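Local coordinates for putative amino acid binding protein (Streptococcus mutans, PDB 4C0R) that probably captures glutathione outside the cell, here held as its oxidised disulfide, and delivers it to the cystine ABC importer TcyBC, at residues G11-F16 and K164-T169; D59-Q64 and Q198-L203. All coordinates share one frame; numbering follows the deposited sequence.

Interaction 1: G11-F16 and K164-T169; sequences GTTNPF and KISAET. With GDS (oxidized glutathione disulfide), chain C.
This contact bridges the two lobes of a family 3 solute-binding protein beside the ligand cleft: a turn at one wall of the glutathione disulfide pocket meets the first turns of helix 164-173. Thr12 and Thr13 form a classic beta bulge against strand 17-20, and both hydroxyls face the ligand. Thr12 holds OG1 between its backbone N and carbonyl carbon (chi1 62°), from where it donates to GDS O2 at 2.8 Å. Thr13 turns OG1 beside its backbone N and donates to GDS O5 at 2.9 Å; Asn68 also bonds this hydroxyl. With CG2 anti to the backbone N, Thr13 places this methyl 3.6 Å from Ser166 OG, between the ligand and the helix. A cis peptide before Pro15 and the bond from Phe16 N to Thr13 O, 2.8 Å long, make residues 13-16 a type VI turn. The turn presents Asn14 O to the helix, where Ser166 OG donates to it at 2.7 Å, the one hydrogen bond between the segments. The hydroxyl approaches from above the carbonyl plane, 45° out of it. Next to this bond, Ile165 makes the apolar part of the contact. Ile165 CG2 meets Pro15 CG at 3.6 Å, the two side chains crossing at about a right angle, and lies obliquely by Phe16 CE1; Leu228 of helix 219-228 also touches Pro15, Phe16 and Ile165. Farther along the helix, the Thr169 methyl abuts the Asn14 amide, whose ND2 bonds to Glu173. Thr169 OG1 lies beside Pro15 CD and CG but donates its hydrogen bond to Ile165 O at 2.7 Å, and that carbonyl also accepts the helical bond from Thr169 N.

Interaction 2: D59-Q64 and Q198-L203; sequences DSDKYQ and QDQKDL. With CD (cadmium ion), chain U.
A metal-bridged acidic contact at the surface joins two loops of one lobe: the exit of helix 51-59 and the residues leading into helix 201-216. Asp61 closes the first helix in a Schellman motif with positive phi, whereas Gln200 occupies the N-cap of the second. The Asp61 and Asp199 side chains reach toward each other tip to tip, their carboxylate planes 48° apart. Cadmium sits at one side of this pair, bound by Asp61 OD1 at 2.7 Å and Asp199 OD2 at 2.5 Å. Asp61 chi1, at -101°, lies off the staggered positions, and Asp199 CG takes the crowded position between its backbone N and carbonyl carbon; with these torsions the two carboxylates meet at the metal. A water donates to Asp61 OD2 at 2.7 Å and accepts from Asp199 N at 3.2 Å, making a second bridge between the loops. Gln200, bent at chi2, adds a weak bond from NE2 to Asp61 OD1, 3.4 Å long. Beside the acidic pair, Gln64 CG passes Gln200 NE2 at 3.7 Å, and the two amides are turned 70° against each other. Gln64 CB also packs on Leu203 CD2, 3.9 Å away, whereas Gln64 OE1 bonds to the backbone N of Thr6 on strand 3-9. Asp61 OD2 and Asp199 OD1, two acceptors with like charge, stand 3.0 Å apart; such proximity would be costly between bare carboxylates, so the cadmium probably offsets part of their repulsion, helped by the water and the weak Gln200 bond.

Overall arrangement
The segments alternate along the chain, 11-16, 59-64, 164-169 and 198-203, so the two contacts cross in sequence. Their centres lie about 26 Å apart and their nearest atoms about 11 Å, without touching. Interaction 1 is buried near the middle of the molecule and joins one lobe to the other beside the ligand; interaction 2 lies at the surface, within a single lobe. The mixed sheet connects them: strand 3-9 leads toward 11-16, strand 65-71 follows 59-64, strand 160-163, paired with 81-96, runs directly into helix 164-173, and strand 191-196 precedes 198-203. Relative movement of the lobes could affect interaction 1, but this single state does not settle whether it changes on opening.

Interaction 1: G11-F16 and K164-T169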
ATOM      1  N   GLY A  11      -7.781  -5.489   2.056  1.00  8.92           N
ATOM      2  CA  GLY A  11      -7.893  -6.752   1.370  1.00  8.03           C
ATOM      3  C   GLY A  11      -8.320  -6.628  -0.084  1.00  9.31           C
ATOM      4  O   GLY A  11      -8.755  -7.637  -0.693  1.00 11.17           O
ATOM      5  N   THR A  12      -8.098  -5.446  -0.682  1.00  8.92           N
ATOM      6  CA  THR A  12      -8.364  -5.226  -2.099  1.00  9.91           C
ATOM      7  C   THR A  12      -7.202  -4.651  -2.870  1.00 10.64           C
ATOM      8  O   THR A  12      -7.378  -3.930  -3.875  1.00 11.65           O
ATOM      9  CB  THR A  12      -9.575  -4.318  -2.306  1.00 11.85           C
ATOM     10  OG1 THR A  12      -9.295  -3.046  -1.721  1.00 15.21           O
ATOM     11  CG2 THR A  12     -10.822  -4.975  -1.629  1.00 15.30           C
ATOM     12  N   THR A  13      -5.991  -4.957  -2.420  1.00  8.98           N
ATOM     13  CA  THR A  13      -4.775  -4.418  -2.990  1.00  7.80           C
ATOM     14  C   THR A  13      -3.757  -5.530  -3.281  1.00  7.17           C
ATOM     15  O   THR A  13      -2.749  -5.662  -2.570  1.00  8.41           O
ATOM     16  CB  THR A  13      -4.185  -3.326  -2.069  1.00  8.21           C
ATOM     17  OG1 THR A  13      -5.236  -2.415  -1.655  1.00  9.08           O
ATOM     18  CG2 THR A  13      -3.088  -2.534  -2.737  1.00  9.30           C
ATOM     19  N   ASN A  14      -4.050  -6.298  -4.291  1.00  8.54           N
ATOM     20  CA  ASN A  14      -3.165  -7.388  -4.682  1.00  7.73           C
ATOM     21  C   ASN A  14      -1.843  -6.788  -5.132  1.00  7.39           C
ATOM     22  O   ASN A  14      -1.858  -5.840  -5.886  1.00  8.78           O
ATOM     23  CB  ASN A  14      -3.880  -8.127  -5.817  1.00 10.33           C
ATOM     24  CG  ASN A  14      -3.132  -9.251  -6.438  1.00 12.40           C
ATOM     25  OD1 ASN A  14      -2.107  -9.741  -5.997  1.00 10.64           O
ATOM     26  ND2 ASN A  14      -3.673  -9.675  -7.585  1.00 17.68           N
ATOM     27  N   PRO A  15      -0.691  -7.317  -4.676  1.00  7.16           N
ATOM     28  CA  PRO A  15      -0.453  -8.527  -3.889  1.00  7.72           C
ATOM     29  C   PRO A  15      -0.114  -8.299  -2.427  1.00  7.17           C
ATOM     30  O   PRO A  15       0.363  -9.189  -1.767  1.00  8.90           O
ATOM     31  CB  PRO A  15       0.747  -9.118  -4.570  1.00 10.24           C
ATOM     32  CG  PRO A  15       1.556  -7.903  -4.925  1.00  8.44           C
ATOM     33  CD  PRO A  15       0.565  -6.848  -5.318  1.00  9.32           C
ATOM     34  N   PHE A  16      -0.411  -7.112  -1.898  1.00  6.39           N
ATOM     35  CA  PHE A  16      -0.129  -6.820  -0.501  1.00  6.44           C
ATOM     36  C   PHE A  16      -1.165  -7.394   0.432  1.00  6.56           C
ATOM     37  O   PHE A  16      -0.856  -7.916   1.489  1.00  7.37           O
ATOM     38  CB  PHE A  16       0.068  -5.290  -0.248  1.00  6.00           C
ATOM     39  CG  PHE A  16       1.459  -4.831  -0.624  1.00  6.49           C
ATOM     40  CD1 PHE A  16       1.774  -4.543  -1.967  1.00  7.44           C
ATOM     41  CD2 PHE A  16       2.465  -4.754   0.312  1.00  6.37           C
ATOM     42  CE1 PHE A  16       3.026  -4.212  -2.292  1.00  8.53           C
ATOM     43  CE2 PHE A  16       3.723  -4.425  -0.042  1.00  8.47           C
ATOM     44  CZ  PHE A  16       4.009  -4.163  -1.322  1.00  7.91           C
ATOM     45  N   LYS A 164       4.002   0.625  -8.076  1.00  8.95           N
ATOM     46  CA  LYS A 164       4.370  -0.242  -9.159  1.00  8.10           C
ATOM     47  C   LYS A 164       3.992  -1.692  -8.945  1.00  9.10           C
ATOM     48  O   LYS A 164       3.527  -2.316  -9.857  1.00  8.79           O
ATOM     49  CB  LYS A 164       5.891  -0.162  -9.350  1.00  9.71           C
ATOM     50  CG  LYS A 164       6.396  -0.814 -10.607  1.00 13.07           C
ATOM     51  CD  LYS A 164       7.797  -0.311 -10.919  1.00 17.46           C
ATOM     52  CE  LYS A 164       8.197  -0.722 -12.335  1.00 20.56           C
ATOM     53  NZ  LYS A 164       9.561  -0.265 -12.613  1.00 25.75           N
ATOM     54  N   ILE A 165       4.242  -2.241  -7.763  1.00  7.26           N
ATOM     55  CA  ILE A 165       4.062  -3.667  -7.577  1.00  7.10           C
ATOM     56  C   ILE A 165       2.583  -4.057  -7.833  1.00  8.31           C
ATOM     57  O   ILE A 165       2.293  -4.992  -8.606  1.00  9.36           O
ATOM     58  CB  ILE A 165       4.539  -4.105  -6.202  1.00  7.02           C
ATOM     59  CG1 ILE A 165       6.058  -3.968  -6.033  1.00  7.32           C
ATOM     60  CG2 ILE A 165       4.122  -5.580  -5.956  1.00  9.80           C
ATOM     61  CD1 ILE A 165       6.556  -4.072  -4.636  1.00  9.17           C
ATOM     62  N   SER A 166       1.628  -3.321  -7.269  1.00  7.65           N
ATOM     63  CA  SER A 166       0.237  -3.629  -7.534  1.00  8.11           C
ATOM     64  C   SER A 166      -0.167  -3.309  -8.966  1.00  9.38           C
ATOM     65  O   SER A 166      -0.888  -4.054  -9.582  1.00 10.16           O
ATOM     66  CB  SER A 166      -0.718  -2.913  -6.579  1.00  9.21           C
ATOM     67  OG  SER A 166      -0.671  -3.485  -5.295  1.00  8.44           O
ATOM     68  N   ALA A 167       0.316  -2.175  -9.485  1.00  8.50           N
ATOM     69  CA  ALA A 167      -0.037  -1.821 -10.863  1.00 10.27           C
ATOM     70  C   ALA A 167       0.352  -2.937 -11.826  1.00  9.62           C
ATOM     71  O   ALA A 167      -0.443  -3.355 -12.669  1.00 10.83           O
ATOM     72  CB  ALA A 167       0.611  -0.520 -11.266  1.00 10.19           C
ATOM     73  N   GLU A 168       1.595  -3.366 -11.734  1.00  8.36           N
ATOM     74  CA  GLU A 168       2.133  -4.383 -12.632  1.00 10.63           C
ATOM     75  C   GLU A 168       1.420  -5.709 -12.431  1.00 12.63           C
ATOM     76  O   GLU A 168       1.066  -6.406 -13.392  1.00 14.43           O
ATOM     77  CB  GLU A 168       3.649  -4.493 -12.494  1.00 12.25           C
ATOM     78  CG  GLU A 168       4.368  -3.249 -13.006  1.00 13.62           C
ATOM     79  CD  GLU A 168       5.848  -3.417 -13.119  1.00 24.21           C
ATOM     80  OE1 GLU A 168       6.460  -4.129 -12.298  1.00 24.93           O
ATOM     81  OE2 GLU A 168       6.393  -2.783 -14.040  1.00 32.29           O
ATOM     82  N   THR A 169       1.179  -6.047 -11.173  1.00 10.96           N
ATOM     83  CA  THR A 169       0.531  -7.314 -10.866  1.00 10.83           C
ATOM     84  C   THR A 169      -0.860  -7.397 -11.475  1.00 11.50           C
ATOM     85  O   THR A 169      -1.217  -8.386 -12.114  1.00 15.62           O
ATOM     86  CB  THR A 169       0.439  -7.528  -9.332  1.00 11.28           C
ATOM     87  OG1 THR A 169       1.764  -7.653  -8.783  1.00 12.70           O
ATOM     88  CG2 THR A 169      -0.415  -8.715  -9.013  1.00 15.37           C
TER
HETATM   89  CD1 GDS C 500     -12.170   2.541  -0.538  1.00 22.26           C
HETATM   90  N2  GDS C 500     -11.683   2.067  -1.841  1.00 25.51           N
HETATM   91  CA2 GDS C 500     -11.129   0.762  -1.839  1.00 24.92           C
HETATM   92  C2  GDS C 500     -12.035  -0.411  -1.977  1.00 20.30           C
HETATM   93  O2  GDS C 500     -11.687  -1.537  -1.563  1.00 21.41           O
HETATM   94  CB2 GDS C 500      -9.688   0.462  -1.679  1.00 19.86           C
HETATM   95  SG2 GDS C 500      -8.659   1.914  -1.682  1.00 15.74           S
HETATM   96  N3  GDS C 500     -13.321  -0.191  -2.604  1.00 19.10           N
HETATM   97  CA3 GDS C 500     -14.284  -1.289  -2.681  1.00 19.40           C
HETATM   98  C3  GDS C 500     -15.313  -0.938  -1.609  1.00 20.60           C
HETATM   99  OE3 GDS C 500     -16.549  -1.174  -1.786  1.00 26.99           O
HETATM  100  OE4 GDS C 500     -14.981  -0.390  -0.517  1.00 20.30           O
HETATM  101  N4  GDS C 500      -5.649   2.269  -2.838  1.00  8.07           N
HETATM  102  CA4 GDS C 500      -6.051   2.481  -4.208  1.00 11.90           C
HETATM  103  C4  GDS C 500      -6.078   3.937  -4.520  1.00  9.93           C
HETATM  104  OE5 GDS C 500      -5.414   4.774  -3.835  1.00  9.83           O
HETATM  105  OE6 GDS C 500      -6.742   4.287  -5.535  1.00 10.82           O
HETATM  106  C5  GDS C 500      -5.647   0.934  -2.326  1.00  9.18           C
HETATM  107  O5  GDS C 500      -5.943  -0.006  -3.062  1.00  9.95           O
HETATM  108  CA5 GDS C 500      -5.357   0.848  -0.896  1.00  9.91           C
HETATM  109  N5  GDS C 500      -4.413   1.725  -0.337  1.00  8.97           N
HETATM  110  CB5 GDS C 500      -6.539   0.479  -0.060  1.00 11.40           C
HETATM  111  SG5 GDS C 500      -7.636   1.917   0.073  1.00 11.80           S
HETATM  112  CA6 GDS C 500      -0.551   4.442  -0.414  1.00  7.83           C
HETATM  113  C6  GDS C 500      -0.885   5.042   0.942  1.00  8.79           C
HETATM  114  OE7 GDS C 500      -1.823   5.882   1.016  1.00  8.21           O
HETATM  115  OE8 GDS C 500      -0.255   4.700   1.972  1.00  8.94           O
HETATM  116  N6  GDS C 500       0.709   3.690  -0.264  1.00  7.79           N
HETATM  117  CB6 GDS C 500      -1.658   3.588  -0.914  1.00  8.40           C
HETATM  118  CG6 GDS C 500      -2.177   2.693   0.234  1.00  9.54           C
HETATM  119  CD6 GDS C 500      -3.023   1.611  -0.403  1.00  7.63           C
HETATM  120  O6  GDS C 500      -2.587   0.598  -0.969  1.00  7.04           O

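Interaction 2: D59-Q64 and Q198-L203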
ATOM      1  N   ASP A  59      -7.487   4.654  15.971  1.00 14.28           N
ATOM      2  CA  ASP A  59      -7.677   5.792  16.892  1.00 16.39           C
ATOM      3  C   ASP A  59      -8.410   5.352  18.153  1.00 17.57           C
ATOM      4  O   ASP A  59      -8.137   5.860  19.241  1.00 19.80           O
ATOM      5  CB  ASP A  59      -8.570   6.848  16.256  1.00 13.66           C
ATOM      6  CG  ASP A  59      -7.900   7.588  15.107  1.00 18.29           C
ATOM      7  OD1 ASP A  59      -6.660   7.553  15.005  1.00 19.68           O
ATOM      8  OD2 ASP A  59      -8.626   8.207  14.324  1.00 20.79           O
ATOM      9  N   SER A  60      -9.378   4.457  18.017  1.00 16.68           N
ATOM     10  CA  SER A  60     -10.207   4.065  19.166  1.00 19.81           C
ATOM     11  C   SER A  60      -9.704   2.813  19.893  1.00 21.16           C
ATOM     12  O   SER A  60     -10.321   2.332  20.860  1.00 24.12           O
ATOM     13  CB  SER A  60     -11.617   3.842  18.693  1.00 20.71           C
ATOM     14  OG  SER A  60     -11.737   2.698  17.850  1.00 20.75           O
ATOM     15  N   ASP A  61      -8.588   2.280  19.419  1.00 18.30           N
ATOM     16  CA  ASP A  61      -8.093   0.979  19.842  1.00 19.02           C
ATOM     17  C   ASP A  61      -9.024  -0.223  19.657  1.00 18.12           C
ATOM     18  O   ASP A  61      -8.819  -1.258  20.289  1.00 21.26           O
ATOM     19  CB  ASP A  61      -7.523   1.004  21.270  1.00 23.31           C
ATOM     20  CG  ASP A  61      -6.002   1.065  21.253  1.00 29.32           C
ATOM     21  OD1 ASP A  61      -5.312  -0.035  21.036  1.00 26.05           O
ATOM     22  OD2 ASP A  61      -5.540   2.217  21.382  1.00 39.14           O
ATOM     23  N   LYS A  62      -9.980  -0.111  18.734  1.00 15.44           N
ATOM     24  CA  LYS A  62     -10.700  -1.237  18.199  1.00 14.34           C
ATOM     25  C   LYS A  62      -9.696  -2.123  17.464  1.00 15.25           C
ATOM     26  O   LYS A  62      -9.790  -3.320  17.511  1.00 13.09           O
ATOM     27  CB  LYS A  62     -11.774  -0.799  17.207  1.00 18.95           C
ATOM     28  CG  LYS A  62     -12.510  -1.933  16.507  1.00 19.42           C
ATOM     29  CD  LYS A  62     -13.604  -1.365  15.587  1.00 23.20           C
ATOM     30  CE  LYS A  62     -14.510  -2.440  14.976  1.00 28.56           C
ATOM     31  NZ  LYS A  62     -15.708  -1.822  14.343  1.00 39.99           N
ATOM     32  N   TYR A  63      -8.760  -1.503  16.747  1.00 13.22           N
ATOM     33  CA  TYR A  63      -7.732  -2.269  16.055  1.00 10.75           C
ATOM     34  C   TYR A  63      -6.381  -1.900  16.642  1.00  9.61           C
ATOM     35  O   TYR A  63      -6.205  -0.788  17.125  1.00 11.32           O
ATOM     36  CB  TYR A  63      -7.704  -1.936  14.527  1.00 10.45           C
ATOM     37  CG  TYR A  63      -8.996  -2.167  13.802  1.00 10.55           C
ATOM     38  CD1 TYR A  63      -9.732  -3.316  13.999  1.00 12.24           C
ATOM     39  CD2 TYR A  63      -9.479  -1.214  12.921  1.00 12.12           C
ATOM     40  CE1 TYR A  63     -10.936  -3.519  13.347  1.00 12.91           C
ATOM     41  CE2 TYR A  63     -10.686  -1.433  12.253  1.00 13.97           C
ATOM     42  CZ  TYR A  63     -11.388  -2.577  12.485  1.00 13.87           C
ATOM     43  OH  TYR A  63     -12.591  -2.791  11.801  1.00 16.26           O
ATOM     44  N   GLN A  64      -5.407  -2.817  16.592  1.00  9.98           N
ATOM     45  CA  GLN A  64      -4.051  -2.579  17.093  1.00  9.75           C
ATOM     46  C   GLN A  64      -2.999  -2.408  16.000  1.00  8.04           C
ATOM     47  O   GLN A  64      -2.023  -1.719  16.216  1.00 10.12           O
ATOM     48  CB  GLN A  64      -3.601  -3.687  18.043  1.00 12.12           C
ATOM     49  CG  GLN A  64      -4.372  -3.711  19.360  1.00 12.26           C
ATOM     50  CD  GLN A  64      -5.843  -4.049  19.206  1.00 13.88           C
ATOM     51  OE1 GLN A  64      -6.211  -5.101  18.667  1.00 15.20           O
ATOM     52  NE2 GLN A  64      -6.694  -3.153  19.675  1.00 16.52           N
ATOM     53  N   GLN A 198      -1.512   4.097  18.913  1.00 10.31           N
ATOM     54  CA  GLN A 198      -0.422   4.816  19.527  1.00 12.83           C
ATOM     55  C   GLN A 198       0.019   4.259  20.873  1.00 13.30           C
ATOM     56  O   GLN A 198       1.200   4.419  21.253  1.00 16.72           O
ATOM     57  CB  GLN A 198      -0.808   6.309  19.614  1.00 17.27           C
ATOM     58  CG  GLN A 198       0.400   7.198  19.662  1.00 20.26           C
ATOM     59  CD  GLN A 198       0.020   8.658  19.584  1.00 24.00           C
ATOM     60  OE1 GLN A 198      -0.980   9.080  20.177  1.00 28.94           O
ATOM     61  NE2 GLN A 198       0.824   9.437  18.883  1.00 23.54           N
ATOM     62  N   ASP A 199      -0.873   3.563  21.570  1.00 13.05           N
ATOM     63  CA  ASP A 199      -0.531   2.986  22.849  1.00 18.02           C
ATOM     64  C   ASP A 199       0.102   1.596  22.755  1.00 18.11           C
ATOM     65  O   ASP A 199       0.357   0.961  23.761  1.00 20.15           O
ATOM     66  CB  ASP A 199      -1.717   2.951  23.815  1.00 19.07           C
ATOM     67  CG  ASP A 199      -2.880   2.170  23.306  1.00 25.46           C
ATOM     68  OD1 ASP A 199      -2.785   1.475  22.273  1.00 25.20           O
ATOM     69  OD2 ASP A 199      -3.940   2.244  23.963  1.00 30.54           O
ATOM     70  N   GLN A 200       0.387   1.137  21.551  1.00 13.24           N
ATOM     71  CA  GLN A 200       0.881  -0.239  21.385  1.00 13.76           C
ATOM     72  C   GLN A 200       2.390  -0.318  21.212  1.00 14.29           C
ATOM     73  O   GLN A 200       2.882  -1.042  20.354  1.00 12.35           O
ATOM     74  CB  GLN A 200       0.188  -0.902  20.185  1.00 12.16           C
ATOM     75  CG  GLN A 200      -1.327  -1.078  20.380  1.00 13.42           C
ATOM     76  CD  GLN A 200      -1.651  -2.103  21.459  1.00 18.79           C
ATOM     77  OE1 GLN A 200      -0.883  -3.035  21.663  1.00 20.66           O
ATOM     78  NE2 GLN A 200      -2.774  -1.936  22.147  1.00 24.36           N
ATOM     79  N   LYS A 201       3.156   0.355  22.053  1.00 12.71           N
ATOM     80  CA  LYS A 201       4.599   0.350  22.005  1.00 14.02           C
ATOM     81  C   LYS A 201       5.214  -1.058  22.108  1.00 13.66           C
ATOM     82  O   LYS A 201       6.167  -1.384  21.385  1.00 13.94           O
ATOM     83  CB  LYS A 201       5.123   1.226  23.162  1.00 16.57           C
ATOM     84  N   ASP A 202       4.695  -1.899  23.012  1.00 14.64           N
ATOM     85  CA  ASP A 202       5.304  -3.196  23.209  1.00 13.14           C
ATOM     86  C   ASP A 202       5.088  -4.061  21.970  1.00 11.59           C
ATOM     87  O   ASP A 202       5.957  -4.830  21.578  1.00 13.33           O
ATOM     88  CB  ASP A 202       4.735  -3.896  24.440  1.00 16.09           C
ATOM     89  CG  ASP A 202       5.118  -3.188  25.748  1.00 23.33           C
ATOM     90  OD1 ASP A 202       6.114  -2.440  25.770  1.00 23.69           O
ATOM     91  OD2 ASP A 202       4.426  -3.411  26.756  1.00 27.17           O
ATOM     92  N   LEU A 203       3.893  -3.940  21.385  1.00 10.95           N
ATOM     93  CA  LEU A 203       3.623  -4.661  20.152  1.00 10.77           C
ATOM     94  C   LEU A 203       4.550  -4.223  19.025  1.00 11.74           C
ATOM     95  O   LEU A 203       5.092  -5.038  18.276  1.00 11.87           O
ATOM     96  CB  LEU A 203       2.134  -4.455  19.830  1.00 14.38           C
ATOM     97  CG  LEU A 203       1.551  -5.210  18.639  1.00 11.12           C
ATOM     98  CD1 LEU A 203       1.628  -6.732  18.834  1.00 12.52           C
ATOM     99  CD2 LEU A 203       0.107  -4.832  18.483  1.00 12.20           C
TER
HETATM  100 CD    CD U1257      -5.193   0.049  23.724  0.61104.52          CD
HETATM  101  O   HOH W   1      -3.907   4.355  21.255  1.00 21.03           O